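Local structure of adhesion G-protein coupled receptor G6 (Danio rerio, 6V55) at residues Glu341-Arg346 with Val443-Asn448; Gln371-Trp376 with Glu423-Ser428; Val380-Ile385 with Ala405-Lys410. The protein is an adhesion G protein-coupled receptor linked to myelination, whose large calcium-binding extracellular region probably takes part in cell adhesion and signalling. All coordinates share one frame; numbering follows the deposited sequence.

Contact 1: residues Glu341-Arg346 with Val443-Asn448; sequences EDIFYR and VNLMEN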
loop_
_atom_site.group_PDB
_atom_site.type_symbol
_atom_site.label_atom_id
_atom_site.label_comp_id
_atom_site.label_asym_id
_atom_site.label_seq_id
_atom_site.Cartn_x
_atom_site.Cartn_y
_atom_site.Cartn_z
ATOM N N GLU A 341 -3.407 -16.030 -18.241
ATOM C CA GLU A 341 -2.989 -16.298 -19.617
ATOM C C GLU A 341 -3.866 -15.582 -20.630
ATOM O O GLU A 341 -3.376 -15.171 -21.676
ATOM C CB GLU A 341 -3.042 -17.792 -19.936
ATOM C CG GLU A 341 -2.495 -18.709 -18.885
ATOM C CD GLU A 341 -1.799 -19.904 -19.506
ATOM O OE1 GLU A 341 -0.572 -20.038 -19.297
ATOM O OE2 GLU A 341 -2.472 -20.697 -20.208
ATOM N N ASP A 342 -5.159 -15.447 -20.361
ATOM C CA ASP A 342 -6.089 -14.885 -21.321
ATOM C C ASP A 342 -6.840 -13.706 -20.716
ATOM O O ASP A 342 -7.170 -13.715 -19.523
ATOM C CB ASP A 342 -7.084 -15.943 -21.791
ATOM C CG ASP A 342 -6.419 -17.088 -22.554
ATOM O OD1 ASP A 342 -7.017 -18.182 -22.615
ATOM O OD2 ASP A 342 -5.299 -16.908 -23.089
ATOM N N ILE A 343 -7.113 -12.695 -21.551
ATOM C CA ILE A 343 -7.945 -11.544 -21.190
ATOM C C ILE A 343 -9.308 -11.705 -21.858
ATOM O O ILE A 343 -9.387 -11.953 -23.070
ATOM C CB ILE A 343 -7.275 -10.225 -21.609
ATOM C CG1 ILE A 343 -5.948 -10.053 -20.867
ATOM C CG2 ILE A 343 -8.223 -9.018 -21.458
ATOM C CD1 ILE A 343 -6.088 -9.416 -19.488
ATOM N N PHE A 344 -10.381 -11.552 -21.080
ATOM C CA PHE A 344 -11.729 -11.852 -21.531
ATOM C C PHE A 344 -12.568 -10.589 -21.692
ATOM O O PHE A 344 -12.467 -9.660 -20.890
ATOM C CB PHE A 344 -12.384 -12.779 -20.542
ATOM C CG PHE A 344 -11.779 -14.143 -20.503
ATOM C CD1 PHE A 344 -10.730 -14.442 -19.629
ATOM C CD2 PHE A 344 -12.265 -15.140 -21.340
ATOM C CE1 PHE A 344 -10.190 -15.726 -19.580
ATOM C CE2 PHE A 344 -11.733 -16.423 -21.310
ATOM C CZ PHE A 344 -10.697 -16.719 -20.419
ATOM N N TYR A 345 -13.404 -10.562 -22.730
ATOM C CA TYR A 345 -14.288 -9.446 -23.042
ATOM C C TYR A 345 -15.696 -9.974 -23.284
ATOM O O TYR A 345 -15.859 -11.042 -23.878
ATOM C CB TYR A 345 -13.826 -8.713 -24.294
ATOM C CG TYR A 345 -12.462 -8.061 -24.218
ATOM C CD1 TYR A 345 -12.331 -6.725 -23.833
ATOM C CD2 TYR A 345 -11.309 -8.766 -24.568
ATOM C CE1 TYR A 345 -11.096 -6.113 -23.785
ATOM C CE2 TYR A 345 -10.059 -8.164 -24.515
ATOM C CZ TYR A 345 -9.958 -6.834 -24.121
ATOM O OH TYR A 345 -8.718 -6.208 -24.072
ATOM N N ARG A 346 -16.715 -9.231 -22.853
ATOM C CA ARG A 346 -18.109 -9.571 -23.137
ATOM C C ARG A 346 -18.681 -8.551 -24.113
ATOM O O ARG A 346 -18.532 -7.346 -23.886
ATOM C CB ARG A 346 -18.918 -9.583 -21.843
ATOM C CG ARG A 346 -20.400 -9.882 -21.988
ATOM C CD ARG A 346 -21.152 -9.639 -20.653
ATOM N NE ARG A 346 -21.016 -8.233 -20.285
ATOM C CZ ARG A 346 -20.424 -7.778 -19.178
ATOM N NH1 ARG A 346 -19.926 -8.620 -18.271
ATOM N NH2 ARG A 346 -20.338 -6.461 -18.978
ATOM N N VAL A 443 -18.574 -3.468 -26.555
ATOM C CA VAL A 443 -17.656 -4.455 -25.982
ATOM C C VAL A 443 -17.198 -3.936 -24.626
ATOM O O VAL A 443 -16.786 -2.777 -24.510
ATOM C CB VAL A 443 -16.439 -4.721 -26.893
ATOM C CG1 VAL A 443 -15.470 -5.706 -26.256
ATOM C CG2 VAL A 443 -16.877 -5.254 -28.242
ATOM N N ASN A 444 -17.295 -4.783 -23.601
ATOM C CA ASN A 444 -16.881 -4.449 -22.250
ATOM C C ASN A 444 -15.814 -5.426 -21.790
ATOM O O ASN A 444 -15.937 -6.640 -21.988
ATOM C CB ASN A 444 -18.066 -4.469 -21.282
ATOM C CG ASN A 444 -19.017 -3.326 -21.529
ATOM O OD1 ASN A 444 -18.590 -2.223 -21.881
ATOM N ND2 ASN A 444 -20.309 -3.579 -21.379
ATOM N N LEU A 445 -14.754 -4.879 -21.208
ATOM C CA LEU A 445 -13.754 -5.706 -20.561
ATOM C C LEU A 445 -14.367 -6.344 -19.329
ATOM O O LEU A 445 -15.100 -5.691 -18.571
ATOM C CB LEU A 445 -12.541 -4.862 -20.196
ATOM C CG LEU A 445 -11.407 -5.468 -19.384
ATOM C CD1 LEU A 445 -10.702 -6.521 -20.198
ATOM C CD2 LEU A 445 -10.459 -4.349 -19.024
ATOM N N MET A 446 -14.116 -7.646 -19.179
ATOM C CA MET A 446 -14.758 -8.438 -18.137
ATOM C C MET A 446 -14.250 -8.026 -16.763
ATOM O O MET A 446 -13.036 -7.923 -16.543
ATOM C CB MET A 446 -14.499 -9.918 -18.373
ATOM C CG MET A 446 -14.843 -10.791 -17.220
ATOM S SD MET A 446 -16.274 -11.710 -17.634
ATOM C CE MET A 446 -15.568 -12.913 -18.716
ATOM N N GLU A 447 -15.197 -7.766 -15.864
ATOM C CA GLU A 447 -14.924 -7.133 -14.590
ATOM C C GLU A 447 -14.195 -8.101 -13.679
ATOM O O GLU A 447 -14.481 -9.303 -13.673
ATOM C CB GLU A 447 -16.236 -6.680 -13.948
ATOM C CG GLU A 447 -17.038 -5.643 -14.780
ATOM C CD GLU A 447 -17.970 -6.248 -15.863
ATOM O OE1 GLU A 447 -18.035 -5.666 -16.967
ATOM O OE2 GLU A 447 -18.603 -7.302 -15.626
ATOM N N ASN A 448 -13.204 -7.571 -12.963
ATOM C CA ASN A 448 -12.470 -8.308 -11.947
ATOM C C ASN A 448 -13.391 -8.743 -10.816
ATOM O O ASN A 448 -14.358 -8.050 -10.490
ATOM C CB ASN A 448 -11.372 -7.419 -11.359
ATOM C CG ASN A 448 -10.233 -7.215 -12.292
ATOM O OD1 ASN A 448 -10.076 -7.962 -13.246
ATOM N ND2 ASN A 448 -9.408 -6.214 -12.015
#

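Contact 2: residues Gln371-Trp376 with Glu423-Ser428; sequences QTFQNW and ESMLRS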
loop_
_atom_site.group_PDB
_atom_site.type_symbol
_atom_site.label_atom_id
_atom_site.label_comp_id
_atom_site.label_asym_id
_atom_site.label_seq_id
_atom_site.Cartn_x
_atom_site.Cartn_y
_atom_site.Cartn_z
ATOM N N GLN A 371 -12.823 -14.361 -38.040
ATOM C CA GLN A 371 -12.114 -13.859 -39.211
ATOM C C GLN A 371 -11.708 -12.395 -39.093
ATOM O O GLN A 371 -10.680 -12.018 -39.661
ATOM C CB GLN A 371 -12.956 -13.998 -40.482
ATOM C CG GLN A 371 -12.586 -15.159 -41.412
ATOM C CD GLN A 371 -11.187 -15.051 -42.016
ATOM O OE1 GLN A 371 -10.634 -13.955 -42.193
ATOM N NE2 GLN A 371 -10.603 -16.204 -42.325
ATOM N N THR A 372 -12.488 -11.549 -38.405
ATOM C CA THR A 372 -12.187 -10.110 -38.420
ATOM C C THR A 372 -10.969 -9.777 -37.568
ATOM O O THR A 372 -10.124 -8.970 -37.979
ATOM C CB THR A 372 -13.396 -9.284 -37.958
ATOM O OG1 THR A 372 -14.556 -9.657 -38.717
ATOM C CG2 THR A 372 -13.142 -7.750 -38.118
ATOM N N PHE A 373 -10.838 -10.412 -36.399
ATOM C CA PHE A 373 -9.668 -10.156 -35.562
ATOM C C PHE A 373 -8.390 -10.731 -36.177
ATOM O O PHE A 373 -7.319 -10.131 -36.032
ATOM C CB PHE A 373 -9.922 -10.696 -34.154
ATOM C CG PHE A 373 -11.123 -10.079 -33.491
ATOM C CD1 PHE A 373 -11.243 -8.707 -33.410
ATOM C CD2 PHE A 373 -12.126 -10.869 -32.950
ATOM C CE1 PHE A 373 -12.342 -8.111 -32.822
ATOM C CE2 PHE A 373 -13.263 -10.289 -32.388
ATOM C CZ PHE A 373 -13.362 -8.909 -32.314
ATOM N N GLN A 374 -8.487 -11.828 -36.938
ATOM C CA GLN A 374 -7.296 -12.338 -37.606
ATOM C C GLN A 374 -6.937 -11.562 -38.877
ATOM O O GLN A 374 -5.794 -11.668 -39.330
ATOM C CB GLN A 374 -7.451 -13.829 -37.902
ATOM C CG GLN A 374 -8.191 -14.120 -39.151
ATOM C CD GLN A 374 -7.767 -15.412 -39.783
ATOM O OE1 GLN A 374 -8.565 -16.346 -39.903
ATOM N NE2 GLN A 374 -6.508 -15.482 -40.199
ATOM N N ASN A 375 -7.848 -10.743 -39.431
ATOM C CA ASN A 375 -7.465 -9.786 -40.471
ATOM C C ASN A 375 -6.670 -8.595 -39.930
ATOM O O ASN A 375 -6.105 -7.842 -40.727
ATOM C CB ASN A 375 -8.685 -9.226 -41.214
ATOM C CG ASN A 375 -9.469 -10.288 -41.973
ATOM O OD1 ASN A 375 -9.060 -11.450 -42.071
ATOM N ND2 ASN A 375 -10.641 -9.903 -42.465
ATOM N N TRP A 376 -6.625 -8.380 -38.616
ATOM C CA TRP A 376 -5.738 -7.368 -38.042
ATOM C C TRP A 376 -4.609 -7.976 -37.213
ATOM O O TRP A 376 -3.994 -7.258 -36.407
ATOM C CB TRP A 376 -6.520 -6.369 -37.190
ATOM C CG TRP A 376 -7.516 -5.545 -37.939
ATOM C CD1 TRP A 376 -8.846 -5.805 -38.106
ATOM C CD2 TRP A 376 -7.258 -4.322 -38.629
ATOM N NE1 TRP A 376 -9.433 -4.812 -38.849
ATOM C CE2 TRP A 376 -8.477 -3.890 -39.185
ATOM C CE3 TRP A 376 -6.110 -3.551 -38.833
ATOM C CZ2 TRP A 376 -8.580 -2.722 -39.937
ATOM C CZ3 TRP A 376 -6.212 -2.391 -39.577
ATOM C CH2 TRP A 376 -7.440 -1.986 -40.120
ATOM N N GLU A 423 -14.354 -2.635 -30.625
ATOM C CA GLU A 423 -15.570 -2.058 -31.187
ATOM C C GLU A 423 -15.324 -1.466 -32.570
ATOM O O GLU A 423 -16.117 -1.691 -33.492
ATOM C CB GLU A 423 -16.137 -0.995 -30.244
ATOM C CG GLU A 423 -16.575 -1.538 -28.892
ATOM C CD GLU A 423 -17.076 -0.457 -27.945
ATOM O OE1 GLU A 423 -17.800 -0.794 -26.981
ATOM O OE2 GLU A 423 -16.760 0.731 -28.174
ATOM N N SER A 424 -14.188 -0.796 -32.767
ATOM C CA SER A 424 -13.944 -0.171 -34.062
ATOM C C SER A 424 -13.447 -1.143 -35.130
ATOM O O SER A 424 -13.648 -0.869 -36.319
ATOM C CB SER A 424 -12.961 0.995 -33.916
ATOM O OG SER A 424 -11.683 0.533 -33.526
ATOM N N MET A 425 -12.796 -2.259 -34.767
ATOM C CA MET A 425 -12.529 -3.268 -35.797
ATOM C C MET A 425 -13.790 -4.011 -36.209
ATOM O O MET A 425 -13.877 -4.489 -37.349
ATOM C CB MET A 425 -11.493 -4.281 -35.351
ATOM C CG MET A 425 -10.171 -3.673 -35.068
ATOM S SD MET A 425 -9.380 -4.623 -33.768
ATOM C CE MET A 425 -9.115 -6.146 -34.607
ATOM N N LEU A 426 -14.771 -4.115 -35.308
ATOM C CA LEU A 426 -16.042 -4.707 -35.689
ATOM C C LEU A 426 -16.938 -3.715 -36.424
ATOM O O LEU A 426 -17.574 -4.096 -37.413
ATOM C CB LEU A 426 -16.748 -5.267 -34.461
ATOM C CG LEU A 426 -16.076 -6.480 -33.822
ATOM C CD1 LEU A 426 -16.898 -6.926 -32.658
ATOM C CD2 LEU A 426 -15.896 -7.620 -34.814
ATOM N N ARG A 427 -16.985 -2.443 -35.981
ATOM C CA ARG A 427 -17.828 -1.426 -36.626
ATOM C C ARG A 427 -17.383 -1.105 -38.048
ATOM O O ARG A 427 -18.214 -0.697 -38.875
ATOM C CB ARG A 427 -17.833 -0.131 -35.821
ATOM C CG ARG A 427 -18.805 -0.114 -34.672
ATOM C CD ARG A 427 -18.580 1.071 -33.739
ATOM N NE ARG A 427 -18.937 0.728 -32.367
ATOM C CZ ARG A 427 -18.608 1.464 -31.307
ATOM N NH1 ARG A 427 -17.918 2.588 -31.482
ATOM N NH2 ARG A 427 -18.966 1.088 -30.074
ATOM N N SER A 428 -16.090 -1.287 -38.357
ATOM C CA SER A 428 -15.563 -1.078 -39.702
ATOM C C SER A 428 -15.676 -2.322 -40.584
ATOM O O SER A 428 -15.104 -2.349 -41.677
ATOM C CB SER A 428 -14.108 -0.616 -39.640
ATOM O OG SER A 428 -13.248 -1.672 -39.253
HETATM O O HOH W 1 -12.348 -4.525 -39.720
#

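Contact 3: residues Val380-Ile385 with Ala405-Lys410; sequences VYVDGI and ALLVYK. With NAG (2-acetamido-2-deoxy-beta-D-glucopyranose), chain J.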
loop_
_atom_site.group_PDB
_atom_site.type_symbol
_atom_site.label_atom_id
_atom_site.label_comp_id
_atom_site.label_asym_id
_atom_site.label_seq_id
_atom_site.Cartn_x
_atom_site.Cartn_y
_atom_site.Cartn_z
ATOM N N VAL A 380 -7.675 -12.776 -31.012
ATOM C CA VAL A 380 -8.946 -12.717 -30.294
ATOM C C VAL A 380 -9.919 -13.687 -30.958
ATOM O O VAL A 380 -10.096 -13.650 -32.185
ATOM C CB VAL A 380 -9.519 -11.288 -30.266
ATOM C CG1 VAL A 380 -10.768 -11.233 -29.391
ATOM C CG2 VAL A 380 -8.476 -10.290 -29.792
ATOM N N TYR A 381 -10.552 -14.545 -30.152
ATOM C CA TYR A 381 -11.411 -15.602 -30.666
ATOM C C TYR A 381 -12.714 -15.596 -29.876
ATOM O O TYR A 381 -12.769 -15.051 -28.776
ATOM C CB TYR A 381 -10.715 -16.977 -30.567
ATOM C CG TYR A 381 -9.303 -17.061 -31.173
ATOM C CD1 TYR A 381 -9.124 -17.467 -32.500
ATOM C CD2 TYR A 381 -8.149 -16.772 -30.410
ATOM C CE1 TYR A 381 -7.854 -17.563 -33.065
ATOM C CE2 TYR A 381 -6.860 -16.872 -30.977
ATOM C CZ TYR A 381 -6.733 -17.275 -32.304
ATOM O OH TYR A 381 -5.502 -17.384 -32.902
ATOM N N VAL A 382 -13.770 -16.214 -30.423
ATOM C CA VAL A 382 -15.035 -16.342 -29.698
ATOM C C VAL A 382 -15.061 -17.655 -28.934
ATOM O O VAL A 382 -14.834 -18.730 -29.506
ATOM C CB VAL A 382 -16.264 -16.208 -30.619
ATOM C CG1 VAL A 382 -16.434 -14.795 -30.953
ATOM C CG2 VAL A 382 -16.122 -16.951 -31.920
ATOM N N ASP A 383 -15.343 -17.567 -27.636
ATOM C CA ASP A 383 -15.401 -18.719 -26.751
ATOM C C ASP A 383 -16.833 -19.064 -26.369
ATOM O O ASP A 383 -17.050 -19.995 -25.581
ATOM C CB ASP A 383 -14.565 -18.456 -25.481
ATOM C CG ASP A 383 -13.943 -19.732 -24.887
ATOM O OD1 ASP A 383 -14.138 -20.824 -25.467
ATOM O OD2 ASP A 383 -13.265 -19.640 -23.828
ATOM N N GLY A 384 -17.812 -18.322 -26.883
ATOM C CA GLY A 384 -19.207 -18.576 -26.579
ATOM C C GLY A 384 -20.110 -17.472 -27.097
ATOM O O GLY A 384 -19.743 -16.291 -27.002
ATOM N N ILE A 385 -21.278 -17.835 -27.640
ATOM C CA ILE A 385 -22.210 -16.866 -28.225
ATOM C C ILE A 385 -23.604 -17.477 -28.185
ATOM O O ILE A 385 -23.761 -18.686 -28.379
ATOM C CB ILE A 385 -21.759 -16.450 -29.650
ATOM C CG1 ILE A 385 -22.696 -15.439 -30.304
ATOM C CG2 ILE A 385 -21.524 -17.644 -30.548
ATOM C CD1 ILE A 385 -22.035 -14.710 -31.411
ATOM N N ALA A 405 -21.847 -12.328 -26.597
ATOM C CA ALA A 405 -20.663 -13.060 -27.033
ATOM C C ALA A 405 -19.480 -12.831 -26.108
ATOM O O ALA A 405 -19.239 -11.710 -25.644
ATOM C CB ALA A 405 -20.251 -12.666 -28.446
ATOM N N LEU A 406 -18.706 -13.909 -25.891
ATOM C CA LEU A 406 -17.464 -13.893 -25.120
ATOM C C LEU A 406 -16.283 -13.926 -26.075
ATOM O O LEU A 406 -16.045 -14.943 -26.734
ATOM C CB LEU A 406 -17.398 -15.089 -24.171
ATOM C CG LEU A 406 -16.205 -15.172 -23.208
ATOM C CD1 LEU A 406 -16.307 -14.075 -22.187
ATOM C CD2 LEU A 406 -16.156 -16.517 -22.531
ATOM N N LEU A 407 -15.537 -12.829 -26.145
ATOM C CA LEU A 407 -14.276 -12.782 -26.877
ATOM C C LEU A 407 -13.142 -13.010 -25.893
ATOM O O LEU A 407 -13.167 -12.466 -24.785
ATOM C CB LEU A 407 -14.085 -11.437 -27.580
ATOM C CG LEU A 407 -15.357 -10.764 -28.099
ATOM C CD1 LEU A 407 -15.126 -9.306 -28.471
ATOM C CD2 LEU A 407 -15.894 -11.522 -29.280
ATOM N N VAL A 408 -12.147 -13.809 -26.295
ATOM C CA VAL A 408 -11.000 -14.139 -25.448
ATOM C C VAL A 408 -9.715 -13.755 -26.179
ATOM O O VAL A 408 -9.528 -14.103 -27.351
ATOM C CB VAL A 408 -11.008 -15.631 -25.023
ATOM C CG1 VAL A 408 -11.288 -16.543 -26.174
ATOM C CG2 VAL A 408 -9.704 -16.057 -24.381
ATOM N N TYR A 409 -8.856 -12.988 -25.497
ATOM C CA TYR A 409 -7.558 -12.551 -26.018
ATOM C C TYR A 409 -6.499 -13.556 -25.576
ATOM O O TYR A 409 -6.187 -13.643 -24.390
ATOM C CB TYR A 409 -7.254 -11.153 -25.486
ATOM C CG TYR A 409 -6.246 -10.315 -26.238
ATOM C CD1 TYR A 409 -5.541 -10.810 -27.327
ATOM C CD2 TYR A 409 -6.006 -8.997 -25.835
ATOM C CE1 TYR A 409 -4.608 -10.016 -27.987
ATOM C CE2 TYR A 409 -5.077 -8.197 -26.483
ATOM C CZ TYR A 409 -4.385 -8.703 -27.562
ATOM O OH TYR A 409 -3.466 -7.890 -28.207
ATOM N N LYS A 410 -5.938 -14.301 -26.526
ATOM C CA LYS A 410 -4.983 -15.362 -26.211
ATOM C C LYS A 410 -3.597 -14.761 -26.023
ATOM O O LYS A 410 -3.010 -14.264 -26.988
ATOM C CB LYS A 410 -4.941 -16.404 -27.327
ATOM C CG LYS A 410 -5.895 -17.556 -27.196
ATOM C CD LYS A 410 -5.530 -18.489 -26.033
ATOM C CE LYS A 410 -6.739 -19.434 -25.710
ATOM N NZ LYS A 410 -6.606 -20.335 -24.503
HETATM C C1 NAG J . -12.933 -19.733 -33.740
HETATM C C2 NAG J . -13.453 -21.086 -34.304
HETATM C C3 NAG J . -13.238 -22.223 -33.284
HETATM C C4 NAG J . -11.780 -22.288 -32.834
HETATM C C5 NAG J . -11.361 -20.938 -32.246
HETATM C C6 NAG J . -9.913 -20.890 -31.812
HETATM C C7 NAG J . -15.328 -21.355 -35.885
HETATM C C8 NAG J . -16.803 -21.181 -36.092
HETATM N N2 NAG J . -14.857 -20.991 -34.683
HETATM O O3 NAG J . -13.639 -23.472 -33.843
HETATM O O4 NAG J . -11.594 -23.315 -31.866
HETATM O O5 NAG J . -11.544 -19.900 -33.228
HETATM O O6 NAG J . -9.190 -22.049 -32.203
HETATM O O7 NAG J . -14.595 -21.808 -36.763
#

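Contact 1: residues Glu341-Arg346 with Val443-Asn448
The ferredoxin-like sheet of the SEA domain pairs strand 342-353 with strand 436-445 here, antiparallel. R346 and N444 form the hydrogen-bonded pair, with R346 N to N444 O at 2.8 Å. One step away, Y345 and L445 form a non-hydrogen-bonded pair. The side chains separate onto two faces. On one, the Y345 ring and L445 cross obliquely. L445 CD1 makes an off-centre CH-pi contact and comes to 3.6 Å from Y345 CE1. L445 CD1 also meets I343 CG2 at 3.7 Å. V443 CG1 touches Y345 CB, and I422 of helix 419-427 packs on both Y345 and V443. Toward the other face, the M446 chain is bent twice, so that its CE rests against F344 CB at 3.7 Å. I487 of strand 480-488 touches both of these side chains. R346 starts with CG anti to the backbone N and bends at chi3 (62°). The bend carries its guanidinium to E447, past the end of strand 436-445. Arginine and carboxylate meet end-on. R346 NH2 reaches E447 OE1 at 3.2 Å, and R346 NH1 bonds the syn lone pair of E447 OE2 at 3.2 Å, almost straight at 175°. R346 NH1 also donates to Y492 O. An alanine in place of R346 would probably loosen the segment around E447, since both the salt bridge and the bond to Y492 would go. The guanidinium and carboxylate planes are 34° apart.

Contact 2: residues Gln371-Trp376 with Glu423-Ser428
M425 is the centre of the tight part of this helix-helix contact. Its CB points toward helix 361-374, and the side chain beyond bends at chi2 and chi3. This brings the terminal methyl group to two aromatic rings. M425 CE lies in the plane of the F373 ring, at its edge, 3.5 Å from F373 CD1. M425 CE is equally close to W376 CD1. M425 CG sits over one face of the W376 indole in a CH-pi contact. The sulfur lies obliquely to the same five-membered ring, a Met-aromatic contact. The M425 and W376 side chains slide past each other in opposite directions. Deeper in, F373 CZ meets L426 CD2 at 3.8 Å. L426 also packs on W368 and L369 of the first helix and on V441 of the sheet. T372 turns its methyl group to the second helix, with T372 CG2 3.4 Å from M425 O, while its OG1 bonds back to W368 O. The other side is looser and wet. W376 and S428 are exposed, and no direct hydrogen bond joins the segments. One water bridges them instead, in the plane of the indole. The water accepts from W376 NE1 at 3.1 Å and donates to M425 O at 2.8 Å. S428 OG is its third partner. Two helices packed side by side over one face of an antiparallel sheet are typical of the ferredoxin-like SEA fold.

Contact 3: residues Val380-Ile385 with Ala405-Lys410
V380 opens the strand by straddling two neighbours. V380 CG1 meets L407 CB at 3.8 Å, and V380 CG2 meets Y409 CD1 at 3.9 Å, oblique to the ring. F373 of helix 361-374 touches V380 as well. Y381 faces the other way. Its backbone forms a hydrogen-bonded pair with V408, whose N donates to Y381 O at 2.8 Å. The Y381 ring has two partners, both oblique to it: the N-acetylglucosamine near CD1 and K410 near CE2. Y381 CD1 is 3.5 Å from O5 of the N-acetylglucosamine, and Y381 CE2 is 4.0 Å from K410 CG. The Y381 and K410 side chains cross at about a right angle. V382 returns to the side of V380. V382 CG1 lies 3.7 Å from L407 CD2; the two side chains lie side by side and point the same way. V382 N donates to the side-chain oxygen of N370, the glycosylated asparagine. At D383 the chain turns a corner. D383 N bonds L406 O at 2.9 Å, and L406 N bonds G384 O at 2.8 Å. Two residues thus stand opposite one, a beta bulge. D383 CB touches both V408 CG1 and L406 CD2, while its carboxylate forms a salt bridge with R489. The K410 amine is paired with D342 instead. I385 ends the run with CD1 against A405 CB, on the side where T362 and I365 of helix 361-374 approach. An edge strand with a bulge, bound into a hairpin and backed by a helix, makes up this border of the ferredoxin-like SEA sheet.

Overall arrangement
The three contacts belong to one SEA domain and nest along the chain: contact 3 inside contact 2, contact 2 inside contact 1. Contacts 1 and 3 share the sheet, their centres about 9 Å apart. Strands 342-353 and 399-410 join them, with I343 O 2.7 Å from Y409 N in a probable hydrogen bond. Contact 2 is the helical layer. Its centre is about 13 Å from that of contact 3, where F373 CD2 is 3.5 Å from V380 O. It is about 17 Å from the centre of contact 1, yet E423 OE1 reaches V443 N at 2.8 Å. The N-acetylglucosamine attached to the protein lies beside Y381 of contact 3.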